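Local coordinates for protein polyhedrin (Operophtera brumata cypovirus 19, PDB 5A99) that forms the crystalline matrix of the viral occlusion bodies (polyhedra), which probably embed and protect the virus particles outside the insect host, at residues Tyr32-Leu37 and Phe236-Arg241; Leu46-Ala51 and Asn231-Phe236; Arg59-Asp64 and Ser215-Ala220. One frame throughout, in Å; residues are numbered along the deposited sequence.

Contact 1: Tyr32-Leu37 and Phe236-Arg241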
loop_
_atom_site.group_PDB
_atom_site.type_symbol
_atom_site.label_atom_id
_atom_site.label_comp_id
_atom_site.label_asym_id
_atom_site.label_seq_id
_atom_site.Cartn_x
_atom_site.Cartn_y
_atom_site.Cartn_z
ATOM N N TYR A 32 18.908 4.794 6.806
ATOM C CA TYR A 32 17.715 3.970 6.885
ATOM C C TYR A 32 17.503 3.283 8.232
ATOM O O TYR A 32 18.449 2.978 8.966
ATOM C CB TYR A 32 17.749 2.913 5.786
ATOM C CG TYR A 32 17.274 3.456 4.465
ATOM C CD1 TYR A 32 18.145 4.131 3.629
ATOM C CD2 TYR A 32 15.956 3.316 4.069
ATOM C CE1 TYR A 32 17.721 4.643 2.425
ATOM C CE2 TYR A 32 15.518 3.822 2.873
ATOM C CZ TYR A 32 16.412 4.490 2.051
ATOM O OH TYR A 32 16.013 4.996 0.847
ATOM N N ILE A 33 16.238 3.041 8.546
ATOM C CA ILE A 33 15.909 2.063 9.562
ATOM C C ILE A 33 15.330 0.878 8.813
ATOM O O ILE A 33 14.731 1.025 7.732
ATOM C CB ILE A 33 14.939 2.587 10.653
ATOM C CG1 ILE A 33 13.677 3.169 10.035
ATOM C CG2 ILE A 33 15.627 3.619 11.519
ATOM C CD1 ILE A 33 12.647 3.613 11.069
ATOM N N TYR A 34 15.551 -0.301 9.377
ATOM C CA TYR A 34 15.186 -1.545 8.719
ATOM C C TYR A 34 14.350 -2.402 9.649
ATOM O O TYR A 34 14.570 -2.442 10.866
ATOM C CB TYR A 34 16.436 -2.323 8.269
ATOM C CG TYR A 34 17.288 -1.575 7.287
ATOM C CD1 TYR A 34 16.960 -1.545 5.938
ATOM C CD2 TYR A 34 18.419 -0.886 7.703
ATOM C CE1 TYR A 34 17.729 -0.850 5.040
ATOM C CE2 TYR A 34 19.194 -0.194 6.810
ATOM C CZ TYR A 34 18.853 -0.189 5.478
ATOM O OH TYR A 34 19.629 0.505 4.587
ATOM N N ALA A 35 13.380 -3.077 9.044
ATOM C CA ALA A 35 12.529 -4.028 9.730
ATOM C C ALA A 35 12.415 -5.287 8.866
ATOM O O ALA A 35 11.899 -5.240 7.746
ATOM C CB ALA A 35 11.162 -3.422 9.989
ATOM N N HIS A 36 12.911 -6.401 9.393
ATOM C CA HIS A 36 12.856 -7.679 8.694
ATOM C C HIS A 36 11.858 -8.600 9.356
ATOM O O HIS A 36 11.902 -8.810 10.566
ATOM C CB HIS A 36 14.213 -8.370 8.712
ATOM C CG HIS A 36 15.165 -7.877 7.668
ATOM N ND1 HIS A 36 16.086 -6.888 7.917
ATOM C CD2 HIS A 36 15.357 -8.258 6.381
ATOM C CE1 HIS A 36 16.799 -6.666 6.826
ATOM N NE2 HIS A 36 16.369 -7.477 5.876
ATOM N N LEU A 37 10.966 -9.162 8.553
ATOM C CA LEU A 37 10.121 -10.232 9.026
ATOM C C LEU A 37 10.615 -11.496 8.335
ATOM O O LEU A 37 10.520 -11.631 7.112
ATOM C CB LEU A 37 8.653 -9.943 8.715
ATOM C CG LEU A 37 7.657 -11.031 9.124
ATOM C CD1 LEU A 37 7.823 -11.428 10.582
ATOM C CD2 LEU A 37 6.220 -10.560 8.844
ATOM N N PHE A 236 24.757 -7.919 2.899
ATOM C CA PHE A 236 24.091 -6.615 2.881
ATOM C C PHE A 236 24.259 -5.837 4.187
ATOM O O PHE A 236 23.736 -4.732 4.329
ATOM C CB PHE A 236 22.592 -6.801 2.575
ATOM C CG PHE A 236 22.313 -7.386 1.208
ATOM C CD1 PHE A 236 22.907 -6.857 0.076
ATOM C CD2 PHE A 236 21.479 -8.481 1.064
ATOM C CE1 PHE A 236 22.658 -7.403 -1.175
ATOM C CE2 PHE A 236 21.239 -9.032 -0.176
ATOM C CZ PHE A 236 21.829 -8.498 -1.293
ATOM N N GLN A 237 24.977 -6.414 5.146
ATOM C CA GLN A 237 25.207 -5.749 6.431
ATOM C C GLN A 237 23.918 -5.631 7.248
ATOM O O GLN A 237 23.674 -4.629 7.944
ATOM C CB GLN A 237 25.835 -4.373 6.212
ATOM C CG GLN A 237 26.590 -3.873 7.413
ATOM C CD GLN A 237 27.205 -2.521 7.207
ATOM O OE1 GLN A 237 26.681 -1.681 6.470
ATOM N NE2 GLN A 237 28.322 -2.287 7.882
ATOM N N TYR A 238 23.084 -6.662 7.148
ATOM C CA TYR A 238 21.907 -6.788 7.994
ATOM C C TYR A 238 22.228 -7.746 9.137
ATOM O O TYR A 238 22.489 -8.934 8.914
ATOM C CB TYR A 238 20.732 -7.329 7.188
ATOM C CG TYR A 238 20.161 -6.328 6.225
ATOM C CD1 TYR A 238 19.863 -5.044 6.644
ATOM C CD2 TYR A 238 19.943 -6.659 4.892
ATOM C CE1 TYR A 238 19.342 -4.122 5.782
ATOM C CE2 TYR A 238 19.424 -5.736 4.007
ATOM C CZ TYR A 238 19.124 -4.470 4.460
ATOM O OH TYR A 238 18.608 -3.545 3.597
ATOM N N LEU A 239 22.238 -7.220 10.354
ATOM C CA LEU A 239 22.543 -8.016 11.538
ATOM C C LEU A 239 21.476 -9.097 11.713
ATOM O O LEU A 239 20.302 -8.869 11.442
ATOM C CB LEU A 239 22.654 -7.110 12.772
ATOM C CG LEU A 239 23.754 -6.047 12.675
ATOM C CD1 LEU A 239 23.833 -5.196 13.936
ATOM C CD2 LEU A 239 25.105 -6.695 12.391
ATOM N N TYR A 240 21.898 -10.284 12.134
ATOM C CA TYR A 240 21.023 -11.447 12.128
ATOM C C TYR A 240 21.469 -12.495 13.139
ATOM O O TYR A 240 22.668 -12.672 13.400
ATOM C CB TYR A 240 20.973 -12.067 10.716
ATOM C CG TYR A 240 20.083 -13.282 10.603
ATOM C CD1 TYR A 240 18.710 -13.151 10.531
ATOM C CD2 TYR A 240 20.623 -14.562 10.557
ATOM C CE1 TYR A 240 17.889 -14.253 10.437
ATOM C CE2 TYR A 240 19.813 -15.674 10.454
ATOM C CZ TYR A 240 18.441 -15.511 10.400
ATOM O OH TYR A 240 17.617 -16.597 10.291
ATOM N N ARG A 241 20.489 -13.196 13.691
ATOM C CA ARG A 241 20.722 -14.220 14.696
ATOM C C ARG A 241 20.250 -15.571 14.150
ATOM O O ARG A 241 19.083 -15.721 13.789
ATOM C CB ARG A 241 19.940 -13.854 15.954
ATOM C CG ARG A 241 20.544 -14.304 17.253
ATOM C CD ARG A 241 19.758 -13.711 18.435
ATOM N NE ARG A 241 20.384 -12.494 18.952
ATOM C CZ ARG A 241 21.605 -12.489 19.467
ATOM N NH1 ARG A 241 22.285 -13.623 19.523
ATOM N NH2 ARG A 241 22.139 -11.374 19.926
#
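Tyr-238 pushes its ring between the side chains of Tyr-34 and His-36, neighbours on the same side of strand 33-40, and crosses both at about a right angle. Toward Tyr-34 it presents an edge: its CE1 stands 3.5 Å above the plane of the Tyr-34 ring, over the centre, in a T-shaped pair with planes 72° apart. The phenol oxygen lies toward one side of the same ring, Tyr-238 OH 3.2 Å from Tyr-34 CE1. Toward His-36 the roles reverse. The imidazole is now the edge, and its CE1 comes to 3.4 Å from Tyr-238 CG, with the ring planes 70° apart. A first torsion that sets CG of Tyr-238 anti to its carbonyl carbon (chi1 -72°) points the ring at the strand; the flanking rings hold it there.

This group of three rings is closely packed and buried. The polar ends look elsewhere: Tyr-34 OH bonds to the carbonyl of Ala-140 of the second subunit, and His-36 NE2 to the hydroxyl of Tyr-232. Apart from Tyr-238, segment 236-241 stands clear of 32-37; Gln-237 and Arg-241 are partly exposed in the trimer and touch neighbouring molecules of the crystal. Gln-237, just after helix 225-236, takes a positive phi and closes its last turn in a Schellman motif; Gln-116 bonds to the backbone at Gln-237 and Leu-239. The arrangement is an aromatic cluster of two successive edge-to-face pairs, fastening the loop after the C-terminal helix to the six-stranded antiparallel sheet.

Contact 2: Leu46-Ala51 and Asn231-Phe236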
loop_
_atom_site.group_PDB
_atom_site.type_symbol
_atom_site.label_atom_id
_atom_site.label_comp_id
_atom_site.label_asym_id
_atom_site.label_seq_id
_atom_site.Cartn_x
_atom_site.Cartn_y
_atom_site.Cartn_z
ATOM N N LEU A 46 13.537 -20.184 4.046
ATOM C CA LEU A 46 13.159 -18.907 4.635
ATOM C C LEU A 46 12.479 -18.022 3.615
ATOM O O LEU A 46 12.915 -17.921 2.462
ATOM C CB LEU A 46 14.384 -18.144 5.156
ATOM C CG LEU A 46 14.934 -18.475 6.538
ATOM C CD1 LEU A 46 15.463 -19.916 6.567
ATOM C CD2 LEU A 46 16.025 -17.481 6.911
ATOM N N GLN A 47 11.426 -17.356 4.066
ATOM C CA GLN A 47 10.892 -16.220 3.348
ATOM C C GLN A 47 11.224 -14.955 4.148
ATOM O O GLN A 47 10.853 -14.827 5.314
ATOM C CB GLN A 47 9.386 -16.346 3.146
ATOM C CG GLN A 47 8.799 -15.162 2.410
ATOM C CD GLN A 47 7.385 -15.401 1.930
ATOM O OE1 GLN A 47 7.058 -15.112 0.780
ATOM N NE2 GLN A 47 6.536 -15.915 2.810
ATOM N N ILE A 48 11.939 -14.040 3.503
ATOM C CA ILE A 48 12.361 -12.786 4.110
ATOM C C ILE A 48 11.556 -11.636 3.535
ATOM O O ILE A 48 11.427 -11.485 2.323
ATOM C CB ILE A 48 13.878 -12.534 3.879
ATOM C CG1 ILE A 48 14.690 -13.716 4.406
ATOM C CG2 ILE A 48 14.333 -11.233 4.546
ATOM C CD1 ILE A 48 16.200 -13.535 4.316
ATOM N N ILE A 49 10.985 -10.840 4.426
ATOM C CA ILE A 49 10.296 -9.615 4.040
ATOM C C ILE A 49 11.046 -8.479 4.716
ATOM O O ILE A 49 11.164 -8.456 5.940
ATOM C CB ILE A 49 8.826 -9.633 4.489
ATOM C CG1 ILE A 49 8.073 -10.780 3.806
ATOM C CG2 ILE A 49 8.131 -8.325 4.152
ATOM C CD1 ILE A 49 6.676 -10.955 4.302
ATOM N N ARG A 50 11.600 -7.571 3.919
ATOM C CA ARG A 50 12.253 -6.392 4.461
ATOM C C ARG A 50 11.482 -5.130 4.137
ATOM O O ARG A 50 11.203 -4.821 2.969
ATOM C CB ARG A 50 13.675 -6.219 3.945
ATOM C CG ARG A 50 14.377 -5.017 4.578
ATOM C CD ARG A 50 15.789 -4.827 4.068
ATOM N NE ARG A 50 15.864 -4.143 2.777
ATOM C CZ ARG A 50 16.520 -4.607 1.714
ATOM N NH1 ARG A 50 17.125 -5.789 1.771
ATOM N NH2 ARG A 50 16.569 -3.886 0.588
ATOM N N ALA A 51 11.177 -4.393 5.191
ATOM C CA ALA A 51 10.649 -3.043 5.068
ATOM C C ALA A 51 11.758 -2.076 5.451
ATOM O O ALA A 51 12.590 -2.374 6.316
ATOM C CB ALA A 51 9.475 -2.863 5.973
ATOM N N ASN A 231 24.218 -15.310 1.592
ATOM C CA ASN A 231 23.879 -14.544 0.399
ATOM C C ASN A 231 23.096 -13.262 0.663
ATOM O O ASN A 231 22.816 -12.505 -0.262
ATOM C CB ASN A 231 23.088 -15.435 -0.557
ATOM C CG ASN A 231 23.928 -16.560 -1.133
ATOM O OD1 ASN A 231 25.128 -16.681 -0.849
ATOM N ND2 ASN A 231 23.298 -17.406 -1.920
ATOM N N TYR A 232 22.766 -13.015 1.922
ATOM C CA TYR A 232 21.909 -11.887 2.265
ATOM C C TYR A 232 22.401 -11.148 3.504
ATOM O O TYR A 232 22.842 -10.007 3.423
ATOM C CB TYR A 232 20.477 -12.378 2.473
ATOM C CG TYR A 232 19.485 -11.277 2.707
ATOM C CD1 TYR A 232 18.850 -10.644 1.641
ATOM C CD2 TYR A 232 19.185 -10.858 3.995
ATOM C CE1 TYR A 232 17.939 -9.625 1.859
ATOM C CE2 TYR A 232 18.266 -9.845 4.225
ATOM C CZ TYR A 232 17.656 -9.217 3.162
ATOM O OH TYR A 232 16.743 -8.193 3.415
ATOM N N TRP A 233 22.334 -11.799 4.654
ATOM C CA TRP A 233 22.598 -11.107 5.912
ATOM C C TRP A 233 24.009 -10.520 5.953
ATOM O O TRP A 233 24.171 -9.313 6.115
ATOM C CB TRP A 233 22.345 -12.043 7.091
ATOM C CG TRP A 233 20.933 -12.551 7.113
ATOM C CD1 TRP A 233 20.518 -13.808 6.812
ATOM C CD2 TRP A 233 19.752 -11.806 7.447
ATOM N NE1 TRP A 233 19.158 -13.905 6.946
ATOM C CE2 TRP A 233 18.661 -12.685 7.332
ATOM C CE3 TRP A 233 19.513 -10.484 7.831
ATOM C CZ2 TRP A 233 17.348 -12.285 7.572
ATOM C CZ3 TRP A 233 18.205 -10.086 8.074
ATOM C CH2 TRP A 233 17.142 -10.983 7.945
ATOM N N THR A 234 25.023 -11.366 5.792
ATOM C CA THR A 234 26.402 -10.895 5.816
ATOM C C THR A 234 26.693 -9.976 4.623
ATOM O O THR A 234 27.329 -8.939 4.771
ATOM C CB THR A 234 27.399 -12.067 5.856
ATOM O OG1 THR A 234 27.198 -12.924 4.724
ATOM C CG2 THR A 234 27.212 -12.861 7.126
ATOM N N ARG A 235 26.171 -10.338 3.464
ATOM C CA ARG A 235 26.391 -9.583 2.231
ATOM C C ARG A 235 25.934 -8.129 2.310
ATOM O O ARG A 235 26.632 -7.222 1.841
ATOM C CB ARG A 235 25.667 -10.285 1.085
ATOM C CG ARG A 235 25.384 -9.400 -0.124
ATOM C CD ARG A 235 24.864 -10.230 -1.293
ATOM N NE ARG A 235 25.864 -11.217 -1.682
ATOM C CZ ARG A 235 26.917 -10.928 -2.429
ATOM N NH1 ARG A 235 27.078 -9.691 -2.871
ATOM N NH2 ARG A 235 27.800 -11.870 -2.732
ATOM N N PHE A 236 24.757 -7.919 2.899
ATOM C CA PHE A 236 24.091 -6.615 2.881
ATOM C C PHE A 236 24.259 -5.837 4.187
ATOM O O PHE A 236 23.736 -4.732 4.329
ATOM C CB PHE A 236 22.592 -6.801 2.575
ATOM C CG PHE A 236 22.313 -7.386 1.208
ATOM C CD1 PHE A 236 22.907 -6.857 0.076
ATOM C CD2 PHE A 236 21.479 -8.481 1.064
ATOM C CE1 PHE A 236 22.658 -7.403 -1.175
ATOM C CE2 PHE A 236 21.239 -9.032 -0.176
ATOM C CZ PHE A 236 21.829 -8.498 -1.293
#
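A single hydrogen bond joins the two segments: Arg-50 NH1 donates to Tyr-232 OH over 2.9 Å, with an N-H...O angle of 145°. The hydroxyl meets the edge of the guanidinium, tilted slightly from its plane, and the tyrosine ring and guanidinium planes lie only 25° apart. Arg-50 runs extended as far as CD, and a bend at chi3 (81°) then brings NH1 round to the phenol. The same hydroxyl also bonds to His-36 NE2, which gives this buried oxygen two partners that pin the end of the ring. Arg-50 is in turn held by Gln-52 through NE and by the carbonyl of Asn-132 of the second subunit through NH2.

This is a helix laid on a sheet: helix 225-236 packs against strand 46-53, and the axes of the segments 46-51 and 231-236 approach to 12.0 Å. Large side chains fill that separation, and Tyr-232 and Trp-233 leave the helix at a wider pi-type turn, 231-233.

The apolar contacts gather on Ile-48. Its CD1 makes a CH-pi contact over one face of the Tyr-232 ring, 4.3 Å from the centroid and offset toward the rim. The same methyl touches the indole of Trp-233, CD1 3.7 Å from CZ2, while Ile-48 CG2 approaches Tyr-232 OH at 4.0 Å. Tyr-232 and Trp-233 also pack together, Tyr-232 CD2 standing 3.6 Å above the indole plane.

Contact 3: Arg59-Asp64 and Ser215-Ala220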
loop_
_atom_site.group_PDB
_atom_site.type_symbol
_atom_site.label_atom_id
_atom_site.label_comp_id
_atom_site.label_asym_id
_atom_site.label_seq_id
_atom_site.Cartn_x
_atom_site.Cartn_y
_atom_site.Cartn_z
ATOM N N ARG A 59 3.659 -1.352 8.787
ATOM C CA ARG A 59 3.354 -2.404 7.827
ATOM C C ARG A 59 2.397 -3.418 8.394
ATOM O O ARG A 59 2.405 -3.690 9.589
ATOM C CB ARG A 59 4.625 -3.154 7.413
ATOM C CG ARG A 59 5.702 -2.280 6.836
ATOM C CD ARG A 59 5.399 -1.869 5.409
ATOM N NE ARG A 59 6.539 -1.168 4.839
ATOM C CZ ARG A 59 6.792 0.127 5.031
ATOM N NH1 ARG A 59 5.966 0.872 5.753
ATOM N NH2 ARG A 59 7.864 0.677 4.483
ATOM N N SER A 60 1.591 -4.009 7.522
ATOM C CA SER A 60 0.803 -5.162 7.921
ATOM C C SER A 60 0.760 -6.165 6.773
ATOM O O SER A 60 0.871 -5.805 5.583
ATOM C CB SER A 60 -0.602 -4.754 8.408
ATOM O OG SER A 60 -1.334 -4.102 7.388
ATOM N N TYR A 61 0.651 -7.436 7.138
ATOM C CA TYR A 61 0.679 -8.513 6.172
ATOM C C TYR A 61 -0.457 -9.467 6.473
ATOM O O TYR A 61 -0.615 -9.940 7.597
ATOM C CB TYR A 61 2.039 -9.212 6.210
ATOM C CG TYR A 61 3.165 -8.245 5.965
ATOM C CD1 TYR A 61 3.602 -7.952 4.679
ATOM C CD2 TYR A 61 3.778 -7.596 7.028
ATOM C CE1 TYR A 61 4.623 -7.038 4.461
ATOM C CE2 TYR A 61 4.800 -6.690 6.819
ATOM C CZ TYR A 61 5.214 -6.408 5.536
ATOM O OH TYR A 61 6.234 -5.501 5.344
ATOM N N ASN A 62 -1.284 -9.710 5.472
ATOM C CA ASN A 62 -2.350 -10.673 5.621
ATOM C C ASN A 62 -1.768 -12.083 5.481
ATOM O O ASN A 62 -0.640 -12.246 5.010
ATOM C CB ASN A 62 -3.444 -10.420 4.588
ATOM C CG ASN A 62 -4.726 -11.131 4.927
ATOM O OD1 ASN A 62 -4.970 -11.468 6.085
ATOM N ND2 ASN A 62 -5.554 -11.371 3.921
ATOM N N TRP A 63 -2.534 -13.088 5.898
ATOM C CA TRP A 63 -2.097 -14.485 5.861
ATOM C C TRP A 63 -1.542 -14.883 4.488
ATOM O O TRP A 63 -0.523 -15.571 4.396
ATOM C CB TRP A 63 -3.269 -15.384 6.247
ATOM C CG TRP A 63 -2.996 -16.870 6.273
ATOM C CD1 TRP A 63 -2.515 -17.601 7.327
ATOM C CD2 TRP A 63 -3.216 -17.798 5.213
ATOM N NE1 TRP A 63 -2.422 -18.925 6.983
ATOM C CE2 TRP A 63 -2.846 -19.076 5.690
ATOM C CE3 TRP A 63 -3.697 -17.675 3.898
ATOM C CZ2 TRP A 63 -2.933 -20.222 4.903
ATOM C CZ3 TRP A 63 -3.788 -18.820 3.118
ATOM C CH2 TRP A 63 -3.408 -20.076 3.625
ATOM N N ASP A 64 -2.203 -14.438 3.424
ATOM C CA ASP A 64 -1.805 -14.831 2.083
ATOM C C ASP A 64 -0.591 -14.044 1.583
ATOM O O ASP A 64 -0.082 -14.297 0.493
ATOM C CB ASP A 64 -2.980 -14.711 1.103
ATOM C CG ASP A 64 -3.313 -13.268 0.749
ATOM O OD1 ASP A 64 -3.196 -12.390 1.631
ATOM O OD2 ASP A 64 -3.696 -13.021 -0.419
ATOM N N SER A 215 10.656 3.062 -0.212
ATOM C CA SER A 215 11.206 1.829 -0.744
ATOM C C SER A 215 10.148 0.761 -0.719
ATOM O O SER A 215 9.370 0.689 0.232
ATOM C CB SER A 215 12.385 1.355 0.110
ATOM O OG SER A 215 13.446 2.284 0.094
ATOM N N PRO A 216 10.105 -0.086 -1.760
ATOM C CA PRO A 216 9.105 -1.151 -1.681
ATOM C C PRO A 216 9.570 -2.199 -0.686
ATOM O O PRO A 216 10.774 -2.269 -0.416
ATOM C CB PRO A 216 9.086 -1.714 -3.103
ATOM C CG PRO A 216 10.474 -1.518 -3.587
ATOM C CD PRO A 216 10.963 -0.224 -2.948
ATOM N N ASP A 217 8.649 -2.981 -0.129
ATOM C CA ASP A 217 9.056 -4.103 0.699
ATOM C C ASP A 217 9.763 -5.098 -0.207
ATOM O O ASP A 217 9.321 -5.356 -1.329
ATOM C CB ASP A 217 7.865 -4.775 1.385
ATOM C CG ASP A 217 7.260 -3.921 2.491
ATOM O OD1 ASP A 217 7.905 -2.946 2.937
ATOM O OD2 ASP A 217 6.138 -4.247 2.934
ATOM N N LEU A 218 10.869 -5.649 0.275
ATOM C CA LEU A 218 11.577 -6.669 -0.478
ATOM C C LEU A 218 11.155 -8.046 0.007
ATOM O O LEU A 218 11.134 -8.299 1.207
ATOM C CB LEU A 218 13.086 -6.508 -0.318
ATOM C CG LEU A 218 13.956 -7.529 -1.064
ATOM C CD1 LEU A 218 15.266 -6.903 -1.537
ATOM C CD2 LEU A 218 14.235 -8.711 -0.182
ATOM N N TYR A 219 10.790 -8.911 -0.936
ATOM C CA TYR A 219 10.491 -10.315 -0.657
ATOM C C TYR A 219 11.605 -11.192 -1.207
ATOM O O TYR A 219 12.010 -11.032 -2.357
ATOM C CB TYR A 219 9.175 -10.714 -1.331
ATOM C CG TYR A 219 7.914 -10.524 -0.506
ATOM C CD1 TYR A 219 7.404 -9.258 -0.254
ATOM C CD2 TYR A 219 7.212 -11.620 -0.020
ATOM C CE1 TYR A 219 6.235 -9.084 0.487
ATOM C CE2 TYR A 219 6.047 -11.460 0.723
ATOM C CZ TYR A 219 5.561 -10.191 0.974
ATOM O OH TYR A 219 4.399 -10.042 1.712
ATOM N N ALA A 220 12.087 -12.130 -0.403
ATOM C CA ALA A 220 13.151 -13.048 -0.823
ATOM C C ALA A 220 12.887 -14.448 -0.299
ATOM O O ALA A 220 12.335 -14.615 0.784
ATOM C CB ALA A 220 14.511 -12.568 -0.336
HETATM O O HOH W 1 9.687 -0.923 2.627
#
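The carboxylate of Asp-217 is gripped from two directions, by Arg-59 and Tyr-61. Arg-59 runs past it the opposite way, guanidinium and carboxylate nearly coplanar. Its NE donates to Asp-217 OD1 over 2.9 Å in a fairly straight salt bridge (162°), arriving in the guanidinium plane and using the syn lone pair of OD1. A turn at chi2 folds the arginine so that NE, rather than the two terminal nitrogens, faces the acid. Arg-59 NH2 instead donates to a water 3.1 Å away, which also lies within hydrogen-bonding distance of Asp-217 OD1 and Ser-215 O.

Tyr-61 and Asp-217 come from opposite directions, ring and carboxylate planes 40° apart, and Tyr-61 OH donates to Asp-217 OD2 at 2.7 Å from well above the carboxylate plane (62° out). The two donors take separate oxygens. Tyr-219 slides past Tyr-61 with its OH 3.7 Å from Tyr-61 CD1; that hydroxyl is bonded to the carbonyl of Gln-65.

The contact joins two sheet edges, strand 56-61 being an outer strand of the three-stranded sheet and strand 218-222 of the six-stranded one. The latter's neighbour, strand 46-53, lends Ile-49 to Tyr-61 and Tyr-219, and Ala-51 to Arg-59 and Asp-217.

Overall arrangement
The six-stranded sheet ties the three contacts together. Contacts 1 and 2 have centres about 7 Å apart; Phe-236 belongs to the segments of both, and they meet directly where His-36 NE2 lies 2.6 Å from Tyr-232 OH. They lie on the neighbouring strands 33-40 and 46-53. Contact 3 is centred about 13 Å from contact 2 and about 15 Å from contact 1. It joins contact 2 through strand pairing, Ile-48 N lying 2.8 Å from Ala-220 O. While contacts 1 and 2 bring the C-terminal helix and its following loop to the sheet, contact 3 brings in the smaller sheet. All three touch the second subunit, and contact 3 reaches the third as well.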